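Side-chain contacts in type II secretion system protein C (Vibrio cholerae, PDB 2I6V), which probably takes part in type II secretion, the pathway that exports cholera toxin across the outer membrane, and is represented here by its periplasmic PDZ domain: residues L9-R14 / L19-S24; L72-E75 / Q80-V83; L49-T52 / V56-T59. All coordinates share one frame; numbering follows the deposited sequence.

How the interactions relate
All three contacts belong to one small PDZ domain and reach the same antiparallel sheet. Along the chain interaction 1 comes first, in the hairpin of strands 7-14 and 17-25; interaction 3 follows, where strand 49-50 leads into helix 54-62; interaction 2 closes the series in the hairpin of strands 69-76 and 79-86. Their centres lie about 14 to 15 Å apart. Interactions 1 and 3 touch, with Tyr21 CE2 3.5 Å from Leu51 O, and interactions 2 and 3 meet where Leu72 packs on Leu51. Interactions 1 and 2 do not touch, their nearest atoms being about 4 Å apart; strand 42-46 pairs with both hairpins, and Leu51 touches both, so the three contacts share one sheet and one packing centre.

Interaction 1 of 3, residues L9-R14 / L19-S24; sequences LSQVKR and LGYRVS
Backbone bonds join Ser10 to Arg22 in both directions: Ser10 N donates to Arg22 O at 3.1 Å, and Arg22 N returns to Ser10 O at 2.8 Å. Further along, Val12 N donates to Gly20 O (2.9 Å), while Val12 O takes Leu19 N at 2.7 Å and, weakly, Gly20 N. Leu19 and Gly20 thus both face Val12, a classic beta bulge in the antiparallel hairpin that strands 7-14 and 17-25 form in this PDZ domain. Strand 17-25 also pairs with strand 42-46, through a backbone bond between Tyr21 and Ala43, so strand 7-14 is added to the sheet by way of this hairpin.

One group of contacts lies on the side carrying Leu9, Gln11, Tyr21 and Val23. Leu9 crosses Tyr21 at about a right angle, CB to CB at 4.0 Å, and its CD2 branch meets Val23 CG2. The methylene CG of Gln11 lies 3.8 Å from Tyr21 CE1, the two side chains running alongside each other. Gln11 ends in a polar link within its own strand, Lys13 NZ donating to OE1. Beyond the bulge, Leu19 CD1 packs 3.9 Å from Arg14 CB.

Water supplies the polar link beside Ser10. With chi1 at 60°, Ser10 OG sits between its own N and carbonyl carbon, close to Arg22 CB, and one water joins it to Ser24 OG, with a weaker bond to Arg22 O. The guanidinium of Arg22 turns to a salt bridge with Asp39.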
loop_
_atom_site.group_PDB
_atom_site.type_symbol
_atom_site.label_atom_id
_atom_site.label_comp_id
_atom_site.label_asym_id
_atom_site.label_seq_id
_atom_site.Cartn_x
_atom_site.Cartn_y
_atom_site.Cartn_z
ATOM N N LEU A 9 3.023 6.136 -3.000
ATOM C CA LEU A 9 4.012 5.059 -2.986
ATOM C C LEU A 9 5.172 5.353 -3.921
ATOM O O LEU A 9 4.989 5.926 -4.996
ATOM C CB LEU A 9 3.362 3.742 -3.406
ATOM C CG LEU A 9 2.171 3.262 -2.575
ATOM C CD1 LEU A 9 1.579 2.025 -3.222
ATOM C CD2 LEU A 9 2.623 2.978 -1.145
ATOM N N SER A 10 6.367 4.956 -3.508
ATOM C CA SER A 10 7.545 5.012 -4.388
ATOM C C SER A 10 8.339 3.714 -4.278
ATOM O O SER A 10 8.351 3.070 -3.233
ATOM C CB SER A 10 8.432 6.229 -4.074
ATOM O OG SER A 10 8.912 6.219 -2.737
ATOM N N GLN A 11 8.994 3.318 -5.367
ATOM C CA GLN A 11 9.704 2.043 -5.380
ATOM C C GLN A 11 10.941 2.055 -4.507
ATOM O O GLN A 11 11.674 3.052 -4.441
ATOM C CB GLN A 11 10.159 1.685 -6.800
ATOM C CG GLN A 11 9.026 1.478 -7.774
ATOM C CD GLN A 11 9.538 1.214 -9.177
ATOM O OE1 GLN A 11 10.639 1.651 -9.542
ATOM N NE2 GLN A 11 8.744 0.512 -9.974
ATOM N N VAL A 12 11.176 0.920 -3.862
ATOM C CA VAL A 12 12.454 0.634 -3.236
ATOM C C VAL A 12 12.993 -0.581 -3.987
ATOM O O VAL A 12 12.377 -1.648 -3.962
ATOM C CB VAL A 12 12.277 0.330 -1.739
ATOM C CG1 VAL A 12 13.589 -0.154 -1.133
ATOM C CG2 VAL A 12 11.783 1.587 -1.017
ATOM N N LYS A 13 14.108 -0.401 -4.694
ATOM C CA LYS A 13 14.640 -1.466 -5.544
ATOM C C LYS A 13 16.061 -1.908 -5.191
ATOM O O LYS A 13 16.833 -1.148 -4.617
ATOM C CB LYS A 13 14.618 -1.035 -7.010
ATOM C CG LYS A 13 13.252 -0.604 -7.503
ATOM C CD LYS A 13 13.101 -0.841 -9.002
ATOM C CE LYS A 13 13.944 0.116 -9.830
ATOM N NZ LYS A 13 13.452 1.522 -9.793
ATOM N N ARG A 14 16.378 -3.153 -5.529
ATOM C CA ARG A 14 17.767 -3.601 -5.597
ATOM C C ARG A 14 18.038 -3.754 -7.083
ATOM O O ARG A 14 17.519 -4.667 -7.712
ATOM C CB ARG A 14 17.963 -4.946 -4.893
ATOM C CG ARG A 14 19.385 -5.477 -5.003
ATOM C CD ARG A 14 19.477 -6.973 -4.757
ATOM N NE ARG A 14 18.824 -7.760 -5.801
ATOM C CZ ARG A 14 19.353 -8.030 -6.992
ATOM N NH1 ARG A 14 20.558 -7.566 -7.318
ATOM N NH2 ARG A 14 18.672 -8.759 -7.867
ATOM N N LEU A 19 11.631 -4.245 -4.319
ATOM C CA LEU A 19 11.675 -4.890 -3.008
ATOM C C LEU A 19 10.443 -4.580 -2.172
ATOM O O LEU A 19 10.086 -5.335 -1.270
ATOM C CB LEU A 19 12.911 -4.427 -2.226
ATOM C CG LEU A 19 14.264 -4.696 -2.885
ATOM C CD1 LEU A 19 15.410 -4.187 -1.999
ATOM C CD2 LEU A 19 14.406 -6.191 -3.188
ATOM N N GLY A 20 9.818 -3.442 -2.464
ATOM C CA GLY A 20 8.670 -2.947 -1.701
ATOM C C GLY A 20 8.440 -1.500 -2.089
ATOM O O GLY A 20 9.110 -0.988 -2.995
ATOM N N TYR A 21 7.502 -0.838 -1.411
ATOM C CA TYR A 21 7.181 0.567 -1.697
ATOM C C TYR A 21 7.227 1.431 -0.445
ATOM O O TYR A 21 6.599 1.108 0.566
ATOM C CB TYR A 21 5.810 0.701 -2.386
ATOM C CG TYR A 21 5.784 -0.022 -3.702
ATOM C CD1 TYR A 21 5.973 0.666 -4.895
ATOM C CD2 TYR A 21 5.618 -1.395 -3.749
ATOM C CE1 TYR A 21 5.986 -0.003 -6.106
ATOM C CE2 TYR A 21 5.624 -2.081 -4.956
ATOM C CZ TYR A 21 5.809 -1.375 -6.130
ATOM O OH TYR A 21 5.819 -2.065 -7.323
ATOM N N ARG A 22 7.992 2.515 -0.509
ATOM C CA ARG A 22 8.006 3.483 0.576
ATOM C C ARG A 22 6.675 4.205 0.606
ATOM O O ARG A 22 6.178 4.668 -0.422
ATOM C CB ARG A 22 9.103 4.524 0.366
ATOM C CG ARG A 22 9.366 5.372 1.599
ATOM C CD ARG A 22 10.211 6.594 1.236
ATOM N NE ARG A 22 10.541 7.413 2.406
ATOM C CZ ARG A 22 9.695 8.257 2.999
ATOM N NH1 ARG A 22 8.444 8.384 2.544
ATOM N NH2 ARG A 22 10.092 8.949 4.063
ATOM N N VAL A 23 6.119 4.318 1.803
ATOM C CA VAL A 23 4.864 5.023 2.020
ATOM C C VAL A 23 5.083 6.506 2.332
ATOM O O VAL A 23 5.908 6.853 3.186
ATOM C CB VAL A 23 4.124 4.394 3.225
ATOM C CG1 VAL A 23 3.022 5.298 3.737
ATOM C CG2 VAL A 23 3.597 3.000 2.880
ATOM N N SER A 24 4.327 7.367 1.643
ATOM C CA SER A 24 4.275 8.804 1.928
ATOM C C SER A 24 2.814 9.192 2.120
ATOM O O SER A 24 1.919 8.482 1.679
ATOM C CB SER A 24 4.868 9.629 0.774
ATOM O OG SER A 24 6.265 9.385 0.614
HETATM O O HOH W 1 7.294 7.265 -0.626
#

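Interaction 2 of 3, residues L72-E75 / Q80-V83; sequences LTVE and QHDV
Thr73 and Asp82 meet side chain to side chain across a non-hydrogen-bonded pair of the hairpin formed by strands 69-76 and 79-86. Thr73 OG1 donates a hydrogen bond to Asp82 OD1 at 2.7 Å, and the hydroxyl comes from above the carboxylate plane, 38° out of it. Thr73 holds OG1 beside its own backbone N (chi1 -59°), which sends CG2 anti to that N; there the methyl lies 3.7 Å from Gln80 OE1. Asp82 CG is likewise beside its backbone N, and the carboxylate leans back over the partner strand.

Glu75 and Gln80 make the next non-hydrogen-bonded pair. Both chains are extended beyond CG and cross at a slant, with the carboxylate and amide planes clearly turned against each other, and the bond from Gln80 NE2 to Glu75 OE2 is weak at 3.3 Å.

The other face of the hairpin is largely apolar. His81 has its ring between the backbone N and the carbonyl carbon (chi1 76°), and Val74 takes the equivalent position with CG2. The two side chains run alongside each other, pointing the same way, with Val74 CG2 lying over one face of the imidazole, 3.5 Å from His81 CE1. The same methyl meets Val83 CG2 at 4.2 Å, and Leu37 of the neighbouring loop packs on both valines.

Backbone bonds at Leu72-Val83 and Val74-His81 set the register, and strand 42-46 pairs with the far edge of strand 69-76. Asp82 and Glu75, probably both ionised, each meet a neutral donor, firmly at Thr73 and only weakly at Gln80, so hydrogen bonds and no salt bridge link these side chains across the strands.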
loop_
_atom_site.group_PDB
_atom_site.type_symbol
_atom_site.label_atom_id
_atom_site.label_comp_id
_atom_site.label_asym_id
_atom_site.label_seq_id
_atom_site.Cartn_x
_atom_site.Cartn_y
_atom_site.Cartn_z
ATOM N N LEU A 72 -3.349 -3.154 3.576
ATOM C CA LEU A 72 -1.983 -2.899 3.157
ATOM C C LEU A 72 -1.085 -3.386 4.284
ATOM O O LEU A 72 -1.221 -2.942 5.421
ATOM C CB LEU A 72 -1.798 -1.400 2.946
ATOM C CG LEU A 72 -0.491 -0.856 2.386
ATOM C CD1 LEU A 72 -0.261 -1.312 0.945
ATOM C CD2 LEU A 72 -0.536 0.663 2.456
ATOM N N THR A 73 -0.181 -4.314 3.976
ATOM C CA THR A 73 0.748 -4.802 4.979
ATOM C C THR A 73 1.975 -3.910 4.924
ATOM O O THR A 73 2.580 -3.756 3.863
ATOM C CB THR A 73 1.174 -6.261 4.710
ATOM O OG1 THR A 73 0.015 -7.108 4.697
ATOM C CG2 THR A 73 2.137 -6.745 5.800
ATOM N N VAL A 74 2.341 -3.322 6.058
ATOM C CA VAL A 74 3.546 -2.479 6.085
ATOM C C VAL A 74 4.562 -2.978 7.102
ATOM O O VAL A 74 4.203 -3.662 8.061
ATOM C CB VAL A 74 3.223 -1.004 6.386
ATOM C CG1 VAL A 74 2.230 -0.451 5.357
ATOM C CG2 VAL A 74 2.689 -0.846 7.814
ATOM N N GLU A 75 5.823 -2.620 6.883
ATOM C CA GLU A 75 6.896 -2.933 7.816
ATOM C C GLU A 75 7.375 -1.629 8.445
ATOM O O GLU A 75 7.648 -0.654 7.740
ATOM C CB GLU A 75 8.042 -3.614 7.078
ATOM C CG GLU A 75 9.010 -4.370 7.964
ATOM C CD GLU A 75 9.801 -5.392 7.169
ATOM O OE1 GLU A 75 10.623 -4.974 6.329
ATOM O OE2 GLU A 75 9.581 -6.612 7.360
ATOM N N GLN A 80 5.911 -6.253 11.017
ATOM C CA GLN A 80 4.824 -6.040 10.060
ATOM C C GLN A 80 3.462 -5.928 10.733
ATOM O O GLN A 80 3.190 -6.585 11.744
ATOM C CB GLN A 80 4.812 -7.145 9.005
ATOM C CG GLN A 80 6.002 -7.081 8.041
ATOM C CD GLN A 80 5.918 -8.105 6.926
ATOM O OE1 GLN A 80 4.950 -8.856 6.831
ATOM N NE2 GLN A 80 6.934 -8.135 6.068
ATOM N N HIS A 81 2.607 -5.079 10.175
ATOM C CA HIS A 81 1.204 -5.104 10.546
ATOM C C HIS A 81 0.334 -4.678 9.375
ATOM O O HIS A 81 0.827 -4.132 8.383
ATOM C CB HIS A 81 0.928 -4.231 11.767
ATOM C CG HIS A 81 0.906 -2.766 11.469
ATOM N ND1 HIS A 81 2.049 -1.998 11.437
ATOM C CD2 HIS A 81 -0.123 -1.923 11.214
ATOM C CE1 HIS A 81 1.727 -0.745 11.163
ATOM N NE2 HIS A 81 0.415 -0.674 11.022
ATOM N N ASP A 82 -0.963 -4.934 9.504
ATOM C CA ASP A 82 -1.896 -4.637 8.430
ATOM C C ASP A 82 -2.643 -3.342 8.704
ATOM O O ASP A 82 -3.100 -3.097 9.830
ATOM C CB ASP A 82 -2.886 -5.786 8.253
ATOM C CG ASP A 82 -2.259 -6.989 7.577
ATOM O OD1 ASP A 82 -1.097 -6.877 7.122
ATOM O OD2 ASP A 82 -2.921 -8.044 7.504
ATOM N N VAL A 83 -2.731 -2.522 7.664
ATOM C CA VAL A 83 -3.454 -1.269 7.684
ATOM C C VAL A 83 -4.742 -1.494 6.909
ATOM O O VAL A 83 -4.734 -2.036 5.805
ATOM C CB VAL A 83 -2.617 -0.174 7.012
ATOM C CG1 VAL A 83 -3.439 1.069 6.789
ATOM C CG2 VAL A 83 -1.379 0.131 7.868
#

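Interaction 3 of 3, residues L49-T52 / V56-T59; sequences LDLT and VMNT
Asp50 OD1 is gripped twice by Thr52, while the residues on either side of Asp50, Leu49 and Leu51, pack on Met57 of the helix. Thr52 OG1 donates to Asp50 OD1 at 2.6 Å and Thr52 N does so at 2.9 Å. Both donors come from the same face of the carboxylate, lying well out of its plane. The bond from the backbone N makes this an Asx turn, and the added hydroxyl bond further restrains the rotation of the carboxylate. The bend comes just where strand 49-50 ends.

The contact with the helix is carried by Met57. Its chain leaves the helix with CG beside the backbone N (chi1 -69°), then bends at chi2 and again at chi3, folding back along the 49-51 backbone. Three successive atoms of the side chain are used. CG lies 3.6 Å from Leu51 O, a plain van der Waals approach to the carbonyl. SD meets the CD2 branch of Leu51 at 3.8 Å, the two side chains running at a slant to one another. CE ends at 3.7 Å from Asp50 O and 3.8 Å from Leu49 CB, so the methyl reaches back past the turn to the strand.

Val56 adds a smaller apolar contact at the surface: its CG1, anti to the backbone N, lies 4.1 Å from Leu49 CD2. The same methyl also approaches, slightly more distantly, the CB of Leu49, where Met57 CE packs as well.

The contact rests helix 54-62 of the PDZ domain against the end of strand 49-50. Leu51 bonds through its backbone to Val44 of strand 42-46, and its side chain packs on Ala43 and Leu46 of that strand and on Tyr21 of strand 17-25.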
loop_
_atom_site.group_PDB
_atom_site.type_symbol
_atom_site.label_atom_id
_atom_site.label_comp_id
_atom_site.label_asym_id
_atom_site.label_seq_id
_atom_site.Cartn_x
_atom_site.Cartn_y
_atom_site.Cartn_z
ATOM N N LEU A 49 -1.334 -10.091 -1.004
ATOM C CA LEU A 49 -0.646 -10.385 -2.241
ATOM C C LEU A 49 0.593 -9.494 -2.351
ATOM O O LEU A 49 0.604 -8.353 -1.886
ATOM C CB LEU A 49 -1.573 -10.150 -3.430
ATOM C CG LEU A 49 -2.795 -11.082 -3.508
ATOM C CD1 LEU A 49 -3.919 -10.444 -4.304
ATOM C CD2 LEU A 49 -2.397 -12.431 -4.096
ATOM N N ASP A 50 1.630 -10.022 -2.990
ATOM C CA ASP A 50 2.928 -9.350 -3.032
ATOM C C ASP A 50 2.879 -8.128 -3.957
ATOM O O ASP A 50 2.626 -8.261 -5.146
ATOM C CB ASP A 50 3.971 -10.376 -3.494
ATOM C CG ASP A 50 5.406 -9.879 -3.378
ATOM O OD1 ASP A 50 5.653 -8.649 -3.383
ATOM O OD2 ASP A 50 6.291 -10.760 -3.306
ATOM N N LEU A 51 3.121 -6.934 -3.404
ATOM C CA LEU A 51 3.081 -5.691 -4.187
ATOM C C LEU A 51 4.096 -5.675 -5.325
ATOM O O LEU A 51 3.953 -4.900 -6.288
ATOM C CB LEU A 51 3.343 -4.468 -3.288
ATOM C CG LEU A 51 2.138 -3.803 -2.610
ATOM C CD1 LEU A 51 2.586 -2.839 -1.507
ATOM C CD2 LEU A 51 1.244 -3.080 -3.611
ATOM N N THR A 52 5.121 -6.514 -5.205
ATOM C CA THR A 52 6.227 -6.522 -6.171
ATOM C C THR A 52 5.980 -7.469 -7.343
ATOM O O THR A 52 6.855 -7.650 -8.194
ATOM C CB THR A 52 7.574 -6.875 -5.507
ATOM O OG1 THR A 52 7.592 -8.263 -5.140
ATOM C CG2 THR A 52 7.808 -5.993 -4.267
ATOM N N VAL A 56 0.203 -9.715 -10.970
ATOM C CA VAL A 56 -0.753 -9.959 -9.897
ATOM C C VAL A 56 -1.426 -8.647 -9.517
ATOM O O VAL A 56 -2.642 -8.575 -9.399
ATOM C CB VAL A 56 -0.063 -10.578 -8.684
ATOM C CG1 VAL A 56 -1.050 -10.739 -7.529
ATOM C CG2 VAL A 56 0.542 -11.941 -9.063
ATOM N N MET A 57 -0.621 -7.604 -9.331
ATOM C CA MET A 57 -1.172 -6.282 -9.016
ATOM C C MET A 57 -2.109 -5.759 -10.113
ATOM O O MET A 57 -3.208 -5.285 -9.829
ATOM C CB MET A 57 -0.043 -5.298 -8.701
ATOM C CG MET A 57 0.656 -5.619 -7.393
ATOM S SD MET A 57 -0.470 -5.499 -5.972
ATOM C CE MET A 57 -0.838 -7.219 -5.655
ATOM N N ASN A 58 -1.703 -5.867 -11.372
ATOM C CA ASN A 58 -2.592 -5.491 -12.466
ATOM C C ASN A 58 -3.964 -6.162 -12.360
ATOM O O ASN A 58 -5.006 -5.516 -12.480
ATOM C CB ASN A 58 -1.958 -5.819 -13.810
ATOM C CG ASN A 58 -2.790 -5.327 -14.966
ATOM O OD1 ASN A 58 -3.111 -4.138 -15.053
ATOM N ND2 ASN A 58 -3.160 -6.237 -15.857
ATOM N N THR A 59 -3.955 -7.462 -12.097
ATOM C CA THR A 59 -5.201 -8.205 -12.009
ATOM C C THR A 59 -6.035 -7.699 -10.836
ATOM O O THR A 59 -7.244 -7.490 -10.971
ATOM C CB THR A 59 -4.929 -9.696 -11.879
ATOM O OG1 THR A 59 -4.363 -10.166 -13.102
ATOM C CG2 THR A 59 -6.217 -10.459 -11.605
#